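Local coordinates for IMC sub-compartment protein ISP3 (Toxoplasma gondii, PDB 4CHJ) that adopts a pleckstrin homology fold and belongs to the inner membrane complex sub-compartment proteins, which are critical for replication of the parasite, at residues M48-P53 with I124-K129; I58-K63 with M71-N76; I87-Y92 with G114-S119. One frame throughout, in Å; residues are numbered along the deposited sequence.

Contact 1. Residues M48-P53 with I124-K129; sequences MEVLFP and IAFSFK
Met48 lays its terminal methyl on the ring of Phe126. Met48 CE is 3.5 Å from the centroid of the Phe126 ring and only 18° off the ring normal, displaced from the centre toward CG and CD1, which is the geometry of a CH-pi contact. Met48 SD, 5.0 Å from the Phe126 centroid, makes the pair a Met-aromatic contact as well, though the methyl is nearer. A folded side chain makes this possible: chi1 of Met48, 33°, lies well short of a staggered value and leaves CG between the backbone N and the carbonyl carbon, and further bends at chi2 and chi3 turn CE back onto the ring. Val50 takes a different approach, running side by side with Phe126 and pointing the same way, with Val50 CG2 3.6 Å from Phe126 CE1. Met48 CB also touches Phe128, at 4.1 Å from CE2 of that ring.

Glu49, Leu51, Ala125 and Ser127 make up the other face. Leu51 CB meets Ala125 CB at 3.6 Å, and Leu51 CD2 reaches Ser127 CB at 4.0 Å. Glu49 and Ser127 form a hydrogen-bonded pair: Ser127 N gives to Glu49 O at 2.8 Å and Glu49 N to Ser127 O at 3.0 Å. The carboxylate of Glu49 is turned to a salt bridge with Arg57.

Around Phe126 gather Leu73, Ile82 and Phe115. Strands 48-51 and 124-127 run antiparallel at 148°, and pairing the first strand of the seven with the last, with Phe137 of the C-terminal helix packed on Phe126, is as in the pleckstrin homology fold, a strongly bent antiparallel sheet capped by a C-terminal helix.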
ATOM      1  N   MET A  48      -1.270   8.595   6.001  1.00 53.99           N
ATOM      2  CA  MET A  48      -0.230   8.339   4.999  1.00 53.55           C
ATOM      3  C   MET A  48      -0.369   9.352   3.849  1.00 54.65           C
ATOM      4  O   MET A  48      -1.136  10.317   3.955  1.00 53.86           O
ATOM      5  CB  MET A  48      -0.339   6.912   4.479  1.00 53.66           C
ATOM      6  CG  MET A  48      -1.770   6.402   4.426  1.00 55.69           C
ATOM      7  SD  MET A  48      -2.753   7.244   3.166  1.00 54.51           S
ATOM      8  CE  MET A  48      -1.913   6.643   1.694  1.00 53.67           C
ATOM      9  N   GLU A  49       0.406   9.162   2.783  1.00 52.56           N
ATOM     10  CA  GLU A  49       0.335  10.040   1.602  1.00 48.19           C
ATOM     11  C   GLU A  49       0.077   9.251   0.340  1.00 50.44           C
ATOM     12  O   GLU A  49       0.700   8.219   0.106  1.00 49.73           O
ATOM     13  CB  GLU A  49       1.651  10.780   1.407  1.00 48.88           C
ATOM     14  CG  GLU A  49       1.905  11.889   2.385  1.00 52.33           C
ATOM     15  CD  GLU A  49       3.312  12.420   2.266  1.00 56.66           C
ATOM     16  OE1 GLU A  49       4.124  11.807   1.529  1.00 62.95           O
ATOM     17  OE2 GLU A  49       3.603  13.460   2.890  1.00 64.48           O
ATOM     18  N   VAL A  50      -0.756   9.807  -0.530  1.00 53.83           N
ATOM     19  CA  VAL A  50      -0.955   9.248  -1.853  1.00 48.28           C
ATOM     20  C   VAL A  50      -0.138  10.040  -2.867  1.00 53.46           C
ATOM     21  O   VAL A  50      -0.300  11.247  -2.997  1.00 50.98           O
ATOM     22  CB  VAL A  50      -2.432   9.310  -2.262  1.00 50.52           C
ATOM     23  CG1 VAL A  50      -2.606   8.873  -3.706  1.00 57.57           C
ATOM     24  CG2 VAL A  50      -3.273   8.457  -1.331  1.00 51.39           C
ATOM     25  N   LEU A  51       0.754   9.348  -3.567  1.00 50.32           N
ATOM     26  CA  LEU A  51       1.555   9.944  -4.629  1.00 52.27           C
ATOM     27  C   LEU A  51       0.767  10.120  -5.917  1.00 45.39           C
ATOM     28  O   LEU A  51      -0.124   9.334  -6.217  1.00 45.90           O
ATOM     29  CB  LEU A  51       2.799   9.102  -4.900  1.00 61.04           C
ATOM     30  CG  LEU A  51       3.729   8.866  -3.715  1.00 69.50           C
ATOM     31  CD1 LEU A  51       5.126   8.527  -4.201  1.00 68.81           C
ATOM     32  CD2 LEU A  51       3.750  10.084  -2.808  1.00 75.01           C
ATOM     33  N   PHE A  52       1.122  11.137  -6.689  1.00 43.89           N
ATOM     34  CA  PHE A  52       0.479  11.376  -7.972  1.00 36.74           C
ATOM     35  C   PHE A  52       1.514  11.515  -9.073  1.00 33.24           C
ATOM     36  O   PHE A  52       2.636  11.937  -8.832  1.00 35.87           O
ATOM     37  CB  PHE A  52      -0.423  12.606  -7.907  1.00 40.43           C
ATOM     38  CG  PHE A  52      -1.586  12.443  -6.984  1.00 37.63           C
ATOM     39  CD1 PHE A  52      -2.686  11.703  -7.365  1.00 42.81           C
ATOM     40  CD2 PHE A  52      -1.570  13.008  -5.726  1.00 44.03           C
ATOM     41  CE1 PHE A  52      -3.756  11.541  -6.515  1.00 44.73           C
ATOM     42  CE2 PHE A  52      -2.637  12.851  -4.869  1.00 47.75           C
ATOM     43  CZ  PHE A  52      -3.732  12.114  -5.264  1.00 45.07           C
ATOM     44  N   PRO A  53       1.095  11.256 -10.303  1.00 36.07           N
ATOM     45  CA  PRO A  53       2.002  11.240 -11.453  1.00 37.06           C
ATOM     46  C   PRO A  53       2.699  12.580 -11.680  1.00 37.05           C
ATOM     47  O   PRO A  53       3.863  12.584 -12.062  1.00 45.47           O
ATOM     48  CB  PRO A  53       1.071  10.916 -12.621  1.00 36.85           C
ATOM     49  CG  PRO A  53      -0.047  10.155 -12.002  1.00 33.35           C
ATOM     50  CD  PRO A  53      -0.250  10.775 -10.654  1.00 35.95           C
ATOM     51  N   ILE A 124      -1.280   2.755  -8.043  1.00 49.60           N
ATOM     52  CA  ILE A 124      -1.408   3.772  -7.021  1.00 48.25           C
ATOM     53  C   ILE A 124      -0.197   3.668  -6.155  1.00 46.93           C
ATOM     54  O   ILE A 124       0.321   2.576  -5.948  1.00 47.03           O
ATOM     55  CB  ILE A 124      -2.644   3.526  -6.155  1.00 49.71           C
ATOM     56  CG1 ILE A 124      -3.866   3.267  -7.070  1.00 54.88           C
ATOM     57  CG2 ILE A 124      -2.868   4.709  -5.214  1.00 51.76           C
ATOM     58  CD1 ILE A 124      -5.135   2.898  -6.334  1.00 53.98           C
ATOM     59  N   ALA A 125       0.277   4.795  -5.660  1.00 42.91           N
ATOM     60  CA  ALA A 125       1.407   4.786  -4.775  1.00 43.02           C
ATOM     61  C   ALA A 125       1.020   5.438  -3.475  1.00 49.14           C
ATOM     62  O   ALA A 125       0.496   6.577  -3.474  1.00 39.51           O
ATOM     63  CB  ALA A 125       2.589   5.507  -5.402  1.00 41.14           C
ATOM     64  N   PHE A 126       1.237   4.687  -2.379  1.00 42.47           N
ATOM     65  CA  PHE A 126       1.176   5.209  -1.005  1.00 42.23           C
ATOM     66  C   PHE A 126       2.599   5.371  -0.461  1.00 43.95           C
ATOM     67  O   PHE A 126       3.447   4.527  -0.682  1.00 49.04           O
ATOM     68  CB  PHE A 126       0.421   4.224  -0.099  1.00 39.62           C
ATOM     69  CG  PHE A 126      -1.060   4.136  -0.377  1.00 41.69           C
ATOM     70  CD1 PHE A 126      -1.678   4.988  -1.292  1.00 40.74           C
ATOM     71  CD2 PHE A 126      -1.840   3.216   0.294  1.00 41.42           C
ATOM     72  CE1 PHE A 126      -3.038   4.911  -1.526  1.00 45.45           C
ATOM     73  CE2 PHE A 126      -3.201   3.144   0.075  1.00 42.57           C
ATOM     74  CZ  PHE A 126      -3.802   4.001  -0.837  1.00 44.81           C
ATOM     75  N   SER A 127       2.828   6.464   0.246  1.00 44.42           N
ATOM     76  CA  SER A 127       4.058   6.701   0.958  1.00 48.03           C
ATOM     77  C   SER A 127       3.780   6.707   2.470  1.00 47.07           C
ATOM     78  O   SER A 127       2.848   7.374   2.946  1.00 44.23           O
ATOM     79  CB  SER A 127       4.658   8.037   0.545  1.00 48.91           C
ATOM     80  OG  SER A 127       5.895   8.247   1.205  1.00 51.22           O
ATOM     81  N   PHE A 128       4.546   5.911   3.209  1.00 45.60           N
ATOM     82  CA  PHE A 128       4.285   5.715   4.645  1.00 42.57           C
ATOM     83  C   PHE A 128       5.337   6.404   5.458  1.00 48.10           C
ATOM     84  O   PHE A 128       6.388   6.806   4.925  1.00 49.11           O
ATOM     85  CB  PHE A 128       4.230   4.224   5.002  1.00 46.33           C
ATOM     86  CG  PHE A 128       3.007   3.538   4.486  1.00 45.24           C
ATOM     87  CD1 PHE A 128       2.984   3.029   3.191  1.00 43.49           C
ATOM     88  CD2 PHE A 128       1.831   3.549   5.228  1.00 38.56           C
ATOM     89  CE1 PHE A 128       1.838   2.475   2.685  1.00 38.98           C
ATOM     90  CE2 PHE A 128       0.683   2.988   4.725  1.00 41.54           C
ATOM     91  CZ  PHE A 128       0.680   2.470   3.444  1.00 43.54           C
ATOM     92  N   LYS A 129       5.056   6.557   6.757  1.00 50.35           N
ATOM     93  CA  LYS A 129       5.798   7.500   7.584  1.00 56.24           C
ATOM     94  C   LYS A 129       7.214   6.960   7.845  1.00 57.97           C
ATOM     95  O   LYS A 129       8.141   7.730   8.057  1.00 61.03           O
ATOM     96  CB  LYS A 129       5.040   7.786   8.884  1.00 61.27           C
ATOM     97  CG  LYS A 129       5.716   8.819   9.770  1.00 78.46           C
ATOM     98  CD  LYS A 129       4.925   9.132  11.044  1.00 84.40           C
ATOM     99  CE  LYS A 129       5.655  10.152  11.911  1.00 91.34           C
ATOM    100  NZ  LYS A 129       4.885  10.463  13.158  1.00110.82           N
TER

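Contact 2. Residues I58-K63 with M71-N76; sequences IECNLK and MNLTFN
Strands 58-63 and 71-75 run antiparallel at 147° with axes 4.6 Å apart at closest, and two hydrogen-bonded pairs, Asn61 with Thr74 and Lys63 with Asn72, flank the non-hydrogen-bonded pair Leu62 with Leu73. Each hydrogen-bonded pair exchanges two N-H...O bonds; in the first, Thr74 N donates to Asn61 O at 2.8 Å and Asn61 N to Thr74 O at 2.9 Å. Asn61 O also receives a CA-H...O contact from Leu73 CA, and Lys63 O one from Met71 CA, so these two carbonyls are each approached by both a N-H and a C-H.

At the end of the pairing, Ile58 crosses Phe75 at about a right angle. Ile58 CG2 lies over one ring face, 3.6 Å from the Phe75 centroid and 16° off the normal, shifted toward the rim near CD1. Phe75 CG is anti to the backbone N (chi1 160°), and Asn76 CB lies over the opposite face of the ring. Cys60 fits next along the strand: its CB is 3.6 Å from Leu73 CD1, while its SG rests 3.8 Å from Phe75 CB. The two branches of Leu73 thus divide their work, since CD2 meets Leu62 CD1, also at 3.6 Å, as those two side chains pass obliquely. Leu62 CD1 further touches the Met71 side chain at CG and SD.

Met48 of the adjacent strand 46-51 and Phe126 of strand 123-127, one strand farther across the sheet, pack on both Leu62 and Leu73. In this hairpin, then, the inward face bearing Cys60, Leu62 and Leu73 is apolar and meets by methyl and sulfur contacts, whereas the face with Asn61, Lys63, Asn72 and Thr74 is polar; across the strands themselves cohesion comes from backbone bonds and dispersion, consistent with one wall of a hydrophobic interior.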
ATOM      1  N   ILE A  58      -0.913  14.096  -1.537  1.00 47.55           N
ATOM      2  CA  ILE A  58      -1.894  14.536  -0.580  1.00 55.32           C
ATOM      3  C   ILE A  58      -1.805  13.656   0.652  1.00 59.51           C
ATOM      4  O   ILE A  58      -1.794  12.417   0.531  1.00 57.24           O
ATOM      5  CB  ILE A  58      -3.308  14.404  -1.154  1.00 57.89           C
ATOM      6  CG1 ILE A  58      -3.476  15.313  -2.361  1.00 64.79           C
ATOM      7  CG2 ILE A  58      -4.339  14.755  -0.096  1.00 63.45           C
ATOM      8  CD1 ILE A  58      -4.624  14.913  -3.272  1.00 72.44           C
ATOM      9  N   GLU A  59      -1.781  14.290   1.829  1.00 58.70           N
ATOM     10  CA  GLU A  59      -1.934  13.592   3.103  1.00 54.79           C
ATOM     11  C   GLU A  59      -3.353  13.082   3.264  1.00 55.39           C
ATOM     12  O   GLU A  59      -4.299  13.865   3.230  1.00 52.66           O
ATOM     13  CB  GLU A  59      -1.605  14.525   4.260  1.00 64.65           C
ATOM     14  CG  GLU A  59      -0.971  13.817   5.449  1.00 74.28           C
ATOM     15  CD  GLU A  59      -0.204  14.767   6.359  1.00 90.80           C
ATOM     16  OE1 GLU A  59       0.493  15.678   5.839  1.00 90.20           O
ATOM     17  OE2 GLU A  59      -0.281  14.588   7.599  1.00 94.72           O
ATOM     18  N   CYS A  60      -3.492  11.764   3.410  1.00 53.09           N
ATOM     19  CA  CYS A  60      -4.796  11.117   3.620  1.00 54.25           C
ATOM     20  C   CYS A  60      -4.848  10.348   4.936  1.00 52.02           C
ATOM     21  O   CYS A  60      -3.823  10.131   5.600  1.00 50.95           O
ATOM     22  CB  CYS A  60      -5.084  10.115   2.506  1.00 52.86           C
ATOM     23  SG  CYS A  60      -5.252  10.843   0.888  1.00 60.81           S
ATOM     24  N   ASN A  61      -6.051   9.887   5.260  1.00 50.92           N
ATOM     25  CA  ASN A  61      -6.258   8.923   6.317  1.00 56.27           C
ATOM     26  C   ASN A  61      -6.647   7.649   5.654  1.00 57.73           C
ATOM     27  O   ASN A  61      -7.489   7.642   4.759  1.00 53.75           O
ATOM     28  CB  ASN A  61      -7.376   9.353   7.268  1.00 59.25           C
ATOM     29  CG  ASN A  61      -7.168   8.833   8.682  1.00 71.20           C
ATOM     30  OD1 ASN A  61      -6.304   9.325   9.415  1.00 78.35           O
ATOM     31  ND2 ASN A  61      -7.968   7.839   9.080  1.00 73.59           N
ATOM     32  N   LEU A  62      -6.017   6.572   6.085  1.00 52.08           N
ATOM     33  CA  LEU A  62      -6.240   5.276   5.504  1.00 51.75           C
ATOM     34  C   LEU A  62      -6.806   4.418   6.600  1.00 48.87           C
ATOM     35  O   LEU A  62      -6.181   4.246   7.632  1.00 47.12           O
ATOM     36  CB  LEU A  62      -4.920   4.694   5.003  1.00 48.26           C
ATOM     37  CG  LEU A  62      -4.956   3.258   4.501  1.00 48.07           C
ATOM     38  CD1 LEU A  62      -5.907   3.160   3.316  1.00 52.34           C
ATOM     39  CD2 LEU A  62      -3.553   2.761   4.129  1.00 44.36           C
ATOM     40  N   LYS A  63      -7.985   3.872   6.353  1.00 52.85           N
ATOM     41  CA  LYS A  63      -8.671   3.070   7.308  1.00 54.15           C
ATOM     42  C   LYS A  63      -8.986   1.725   6.689  1.00 54.60           C
ATOM     43  O   LYS A  63      -9.666   1.639   5.663  1.00 52.15           O
ATOM     44  CB  LYS A  63      -9.949   3.761   7.722  1.00 61.96           C
ATOM     45  CG  LYS A  63     -10.534   3.211   8.995  1.00 77.21           C
ATOM     46  CD  LYS A  63     -11.289   4.293   9.747  1.00 91.62           C
ATOM     47  CE  LYS A  63     -12.051   3.722  10.932  1.00102.42           C
ATOM     48  NZ  LYS A  63     -12.927   2.581  10.533  1.00113.28           N
ATOM     49  N   MET A  71     -10.669  -0.779   2.015  1.00 63.99           N
ATOM     50  CA  MET A  71      -9.845   0.186   2.705  1.00 54.58           C
ATOM     51  C   MET A  71     -10.196   1.547   2.167  1.00 60.85           C
ATOM     52  O   MET A  71     -10.318   1.733   0.970  1.00 58.41           O
ATOM     53  CB  MET A  71      -8.358  -0.132   2.600  1.00 60.11           C
ATOM     54  CG  MET A  71      -7.690   0.201   1.290  1.00 57.13           C
ATOM     55  SD  MET A  71      -5.987  -0.367   1.345  1.00 58.58           S
ATOM     56  CE  MET A  71      -5.536  -0.279  -0.376  1.00 59.15           C
ATOM     57  N   ASN A  72     -10.390   2.493   3.067  1.00 67.13           N
ATOM     58  CA  ASN A  72     -10.919   3.781   2.689  1.00 66.09           C
ATOM     59  C   ASN A  72      -9.902   4.872   2.813  1.00 65.87           C
ATOM     60  O   ASN A  72      -9.272   5.026   3.844  1.00 64.60           O
ATOM     61  CB  ASN A  72     -12.113   4.128   3.560  1.00 73.12           C
ATOM     62  CG  ASN A  72     -13.419   3.772   2.909  1.00 79.72           C
ATOM     63  OD1 ASN A  72     -13.699   2.605   2.656  1.00 73.37           O
ATOM     64  ND2 ASN A  72     -14.228   4.782   2.626  1.00 85.39           N
ATOM     65  N   LEU A  73      -9.766   5.650   1.754  1.00 67.39           N
ATOM     66  CA  LEU A  73      -8.907   6.802   1.789  1.00 71.92           C
ATOM     67  C   LEU A  73      -9.797   7.974   2.102  1.00 74.72           C
ATOM     68  O   LEU A  73     -10.790   8.206   1.424  1.00 68.60           O
ATOM     69  CB  LEU A  73      -8.251   7.021   0.434  1.00 74.65           C
ATOM     70  CG  LEU A  73      -6.896   6.358   0.246  1.00 74.96           C
ATOM     71  CD1 LEU A  73      -5.933   6.849   1.308  1.00 72.87           C
ATOM     72  CD2 LEU A  73      -7.063   4.854   0.331  1.00 84.12           C
ATOM     73  N   THR A  74      -9.445   8.711   3.140  1.00 74.54           N
ATOM     74  CA  THR A  74     -10.171   9.922   3.454  1.00 72.73           C
ATOM     75  C   THR A  74      -9.280  11.111   3.243  1.00 77.49           C
ATOM     76  O   THR A  74      -8.186  11.189   3.806  1.00 63.61           O
ATOM     77  CB  THR A  74     -10.689   9.923   4.892  1.00 75.41           C
ATOM     78  OG1 THR A  74     -11.618   8.844   5.053  1.00 83.48           O
ATOM     79  CG2 THR A  74     -11.386  11.246   5.203  1.00 77.51           C
ATOM     80  N   PHE A  75      -9.718  11.975   2.333  1.00 82.83           N
ATOM     81  CA  PHE A  75      -9.108  13.267   2.089  1.00 86.61           C
ATOM     82  C   PHE A  75     -10.205  14.329   1.995  1.00 99.58           C
ATOM     83  O   PHE A  75     -11.100  14.231   1.163  1.00 97.76           O
ATOM     84  CB  PHE A  75      -8.296  13.195   0.798  1.00 85.89           C
ATOM     85  CG  PHE A  75      -8.012  14.525   0.180  1.00 95.34           C
ATOM     86  CD1 PHE A  75      -7.536  15.568   0.946  1.00104.47           C
ATOM     87  CD2 PHE A  75      -8.230  14.732  -1.167  1.00103.64           C
ATOM     88  CE1 PHE A  75      -7.276  16.797   0.377  1.00112.96           C
ATOM     89  CE2 PHE A  75      -7.975  15.958  -1.743  1.00102.98           C
ATOM     90  CZ  PHE A  75      -7.498  16.993  -0.970  1.00108.13           C
ATOM     91  N   ASN A  76     -10.141  15.344   2.844  1.00105.09           N
ATOM     92  CA  ASN A  76     -11.104  16.436   2.782  1.00107.18           C
ATOM     93  C   ASN A  76     -12.538  15.938   2.821  1.00110.48           C
ATOM     94  O   ASN A  76     -13.395  16.441   2.105  1.00103.03           O
ATOM     95  CB  ASN A  76     -10.895  17.310   1.553  1.00108.01           C
ATOM     96  CG  ASN A  76     -11.752  18.562   1.584  1.00112.32           C
ATOM     97  OD1 ASN A  76     -12.496  18.791   2.537  1.00102.62           O
ATOM     98  ND2 ASN A  76     -11.649  19.379   0.545  1.00117.28           N
TER

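Contact 3. Residues I87-Y92 with G114-S119; sequences IAAVLY and GFRLAS
A classic beta bulge sets the pairing of Ile87-Leu91 with Gly114-Leu117, because Ala88 and Ala89 both face Arg116. The evidence is in the bonds to one carbonyl: Ala88 N donates to Arg116 O at 2.8 Å, nearly in line with the C=O, whereas Ala89 N reaches the same Arg116 O only weakly, at 3.4 Å. Arg116 N returns a bond to Ala89 O at 3.0 Å, its donor standing above the carbonyl plane. The extra residue has the backbone turn of such a bulge, with psi of Ala88 at -30°, and shifts the register by one between Ile87 and Ala89. Beyond it the regular antiparallel pattern resumes, with Leu91 N bonded to Gly114 O and a weak bond coming back from Gly114 N to Leu91 O.

This pair forms one edge of the sheet, strand 87-91 being outermost within the chain, and in the pleckstrin homology fold its inner face looks toward the C-terminal helix. Ile87 CD1 supplies that face: it lies 3.9 Å from Phe115 CD2, approaching the ring obliquely, and 4.1 Å from Leu117 CD2. A chi1 of 59° sets Phe115 CG between the backbone N and the carbonyl carbon, and the side chain touches Leu141 of helix 131-149, which also offers Ile145 to Ile87.

On the other face lies Arg116. Its CG is anti to the backbone N and a bend at chi3 (-53°) turns NE, beyond which the guanidinium reaches the partner strand obliquely: Arg116 NH1 is 3.5 Å from Ala89 CB and Arg116 NH2 is 3.7 Å from Leu91 CD2. Val22 adds to this patch, touching both Leu91 and Arg116. Gly114 lies directly beside Leu91, whose CB is 3.6 Å from Gly114 O.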
ATOM      1  N   ILE A  87      -7.397  -5.627  -5.321  1.00 55.95           N
ATOM      2  CA  ILE A  87      -5.949  -5.490  -5.424  1.00 52.27           C
ATOM      3  C   ILE A  87      -5.365  -6.632  -6.232  1.00 51.40           C
ATOM      4  O   ILE A  87      -5.617  -7.791  -5.943  1.00 49.56           O
ATOM      5  CB  ILE A  87      -5.296  -5.538  -4.032  1.00 56.56           C
ATOM      6  CG1 ILE A  87      -6.089  -4.698  -3.029  1.00 57.76           C
ATOM      7  CG2 ILE A  87      -3.843  -5.104  -4.103  1.00 62.84           C
ATOM      8  CD1 ILE A  87      -5.696  -3.240  -2.989  1.00 60.49           C
ATOM      9  N   ALA A  88      -4.553  -6.299  -7.227  1.00 51.77           N
ATOM     10  CA  ALA A  88      -3.996  -7.314  -8.111  1.00 50.41           C
ATOM     11  C   ALA A  88      -2.488  -7.485  -7.992  1.00 51.08           C
ATOM     12  O   ALA A  88      -1.962  -8.569  -8.221  1.00 49.49           O
ATOM     13  CB  ALA A  88      -4.377  -7.012  -9.550  1.00 52.23           C
ATOM     14  N   ALA A  89      -1.794  -6.411  -7.643  1.00 50.65           N
ATOM     15  CA  ALA A  89      -0.345  -6.460  -7.549  1.00 51.01           C
ATOM     16  C   ALA A  89       0.213  -5.478  -6.536  1.00 48.46           C
ATOM     17  O   ALA A  89      -0.400  -4.462  -6.236  1.00 49.59           O
ATOM     18  CB  ALA A  89       0.279  -6.218  -8.913  1.00 51.99           C
ATOM     19  N   VAL A  90       1.396  -5.793  -6.031  1.00 54.14           N
ATOM     20  CA  VAL A  90       2.131  -4.917  -5.150  1.00 51.28           C
ATOM     21  C   VAL A  90       3.481  -4.667  -5.791  1.00 47.37           C
ATOM     22  O   VAL A  90       4.137  -5.594  -6.239  1.00 45.66           O
ATOM     23  CB  VAL A  90       2.305  -5.544  -3.758  1.00 54.60           C
ATOM     24  CG1 VAL A  90       3.010  -6.879  -3.864  1.00 57.64           C
ATOM     25  CG2 VAL A  90       3.055  -4.605  -2.835  1.00 52.05           C
ATOM     26  N   LEU A  91       3.889  -3.411  -5.883  1.00 47.51           N
ATOM     27  CA  LEU A  91       5.178  -3.126  -6.481  1.00 49.62           C
ATOM     28  C   LEU A  91       6.141  -2.590  -5.444  1.00 48.88           C
ATOM     29  O   LEU A  91       5.974  -1.489  -4.946  1.00 43.27           O
ATOM     30  CB  LEU A  91       5.012  -2.143  -7.630  1.00 50.07           C
ATOM     31  CG  LEU A  91       3.868  -2.524  -8.560  1.00 53.49           C
ATOM     32  CD1 LEU A  91       3.268  -1.304  -9.221  1.00 54.07           C
ATOM     33  CD2 LEU A  91       4.327  -3.532  -9.593  1.00 55.52           C
ATOM     34  N   TYR A  92       7.149  -3.391  -5.126  1.00 44.08           N
ATOM     35  CA  TYR A  92       8.114  -3.035  -4.105  1.00 47.47           C
ATOM     36  C   TYR A  92       9.464  -3.714  -4.284  1.00 49.87           C
ATOM     37  O   TYR A  92       9.813  -4.599  -3.522  1.00 49.63           O
ATOM     38  CB  TYR A  92       7.544  -3.357  -2.731  1.00 48.07           C
ATOM     39  CG  TYR A  92       8.216  -2.620  -1.616  1.00 50.44           C
ATOM     40  CD1 TYR A  92       7.922  -1.296  -1.361  1.00 47.79           C
ATOM     41  CD2 TYR A  92       9.154  -3.246  -0.820  1.00 54.14           C
ATOM     42  CE1 TYR A  92       8.539  -0.613  -0.341  1.00 49.69           C
ATOM     43  CE2 TYR A  92       9.777  -2.570   0.206  1.00 58.83           C
ATOM     44  CZ  TYR A  92       9.465  -1.254   0.437  1.00 55.23           C
ATOM     45  OH  TYR A  92      10.081  -0.582   1.450  1.00 48.70           O
ATOM     46  N   GLY A 114       3.736   0.843  -4.235  1.00 36.61           N
ATOM     47  CA  GLY A 114       2.841   0.975  -5.359  1.00 34.73           C
ATOM     48  C   GLY A 114       2.042  -0.293  -5.502  1.00 35.51           C
ATOM     49  O   GLY A 114       2.522  -1.359  -5.175  1.00 40.18           O
ATOM     50  N   PHE A 115       0.806  -0.175  -5.952  1.00 35.57           N
ATOM     51  CA  PHE A 115      -0.019  -1.349  -6.157  1.00 43.62           C
ATOM     52  C   PHE A 115      -0.990  -1.094  -7.285  1.00 46.60           C
ATOM     53  O   PHE A 115      -1.238   0.048  -7.671  1.00 46.04           O
ATOM     54  CB  PHE A 115      -0.742  -1.783  -4.876  1.00 40.01           C
ATOM     55  CG  PHE A 115      -1.644  -0.738  -4.291  1.00 37.86           C
ATOM     56  CD1 PHE A 115      -1.116   0.314  -3.583  1.00 36.27           C
ATOM     57  CD2 PHE A 115      -3.027  -0.840  -4.408  1.00 41.20           C
ATOM     58  CE1 PHE A 115      -1.907   1.280  -3.032  1.00 34.89           C
ATOM     59  CE2 PHE A 115      -3.845   0.151  -3.888  1.00 42.47           C
ATOM     60  CZ  PHE A 115      -3.284   1.202  -3.168  1.00 42.29           C
ATOM     61  N   ARG A 116      -1.456  -2.169  -7.888  1.00 52.10           N
ATOM     62  CA  ARG A 116      -2.310  -2.048  -9.028  1.00 47.57           C
ATOM     63  C   ARG A 116      -3.687  -2.654  -8.740  1.00 49.24           C
ATOM     64  O   ARG A 116      -3.792  -3.716  -8.098  1.00 44.93           O
ATOM     65  CB  ARG A 116      -1.659  -2.730 -10.210  1.00 51.04           C
ATOM     66  CG  ARG A 116      -2.386  -2.479 -11.518  1.00 64.40           C
ATOM     67  CD  ARG A 116      -1.680  -3.187 -12.645  1.00 64.62           C
ATOM     68  NE  ARG A 116      -0.261  -2.830 -12.663  1.00 73.61           N
ATOM     69  CZ  ARG A 116       0.737  -3.682 -12.434  1.00 71.46           C
ATOM     70  NH1 ARG A 116       0.487  -4.964 -12.184  1.00 71.23           N
ATOM     71  NH2 ARG A 116       1.995  -3.254 -12.494  1.00 76.36           N
ATOM     72  N   LEU A 117      -4.729  -1.971  -9.221  1.00 49.39           N
ATOM     73  CA  LEU A 117      -6.102  -2.442  -9.127  1.00 42.31           C
ATOM     74  C   LEU A 117      -6.546  -3.172 -10.409  1.00 42.93           C
ATOM     75  O   LEU A 117      -6.297  -2.703 -11.523  1.00 45.39           O
ATOM     76  CB  LEU A 117      -7.024  -1.264  -8.890  1.00 50.28           C
ATOM     77  CG  LEU A 117      -6.734  -0.375  -7.678  1.00 53.21           C
ATOM     78  CD1 LEU A 117      -7.750   0.745  -7.624  1.00 59.49           C
ATOM     79  CD2 LEU A 117      -6.758  -1.160  -6.387  1.00 55.25           C
ATOM     80  N   ALA A 118      -7.259  -4.284 -10.221  1.00 41.12           N
ATOM     81  CA  ALA A 118      -7.710  -5.157 -11.293  1.00 45.98           C
ATOM     82  C   ALA A 118      -8.769  -4.487 -12.137  1.00 51.36           C
ATOM     83  O   ALA A 118      -8.830  -4.705 -13.355  1.00 55.72           O
ATOM     84  CB  ALA A 118      -8.278  -6.444 -10.703  1.00 46.90           C
ATOM     85  N   SER A 119      -9.611  -3.692 -11.479  1.00 53.85           N
ATOM     86  CA  SER A 119     -10.807  -3.116 -12.099  1.00 60.95           C
ATOM     87  C   SER A 119     -10.452  -1.996 -13.049  1.00 58.52           C
ATOM     88  O   SER A 119     -10.980  -1.913 -14.154  1.00 58.79           O
ATOM     89  CB  SER A 119     -11.720  -2.540 -11.022  1.00 64.25           C
ATOM     90  OG  SER A 119     -11.043  -1.512 -10.304  1.00 61.22           O
TER

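Overall arrangement
All three contacts lie in one seven-stranded antiparallel sheet. Contact 1 occupies its middle, with contact 2 on one side, centres about 10 Å apart, and contact 3 on the other, about 13 Å away; contacts 2 and 3 are about 18 Å apart, centre to centre. Along the chain, contacts 2 and 3 follow one another inside the loop closed by contact 1, so the first and last strands bring the two halves together. Backbone bonds join the groups, Cys60 N to Met48 O and Ile124 N to Phe115 O. Side chains of all three, Met71 CE with Phe115 and Ile87 among them, share one interior within the curved sheet of this pleckstrin homology domain.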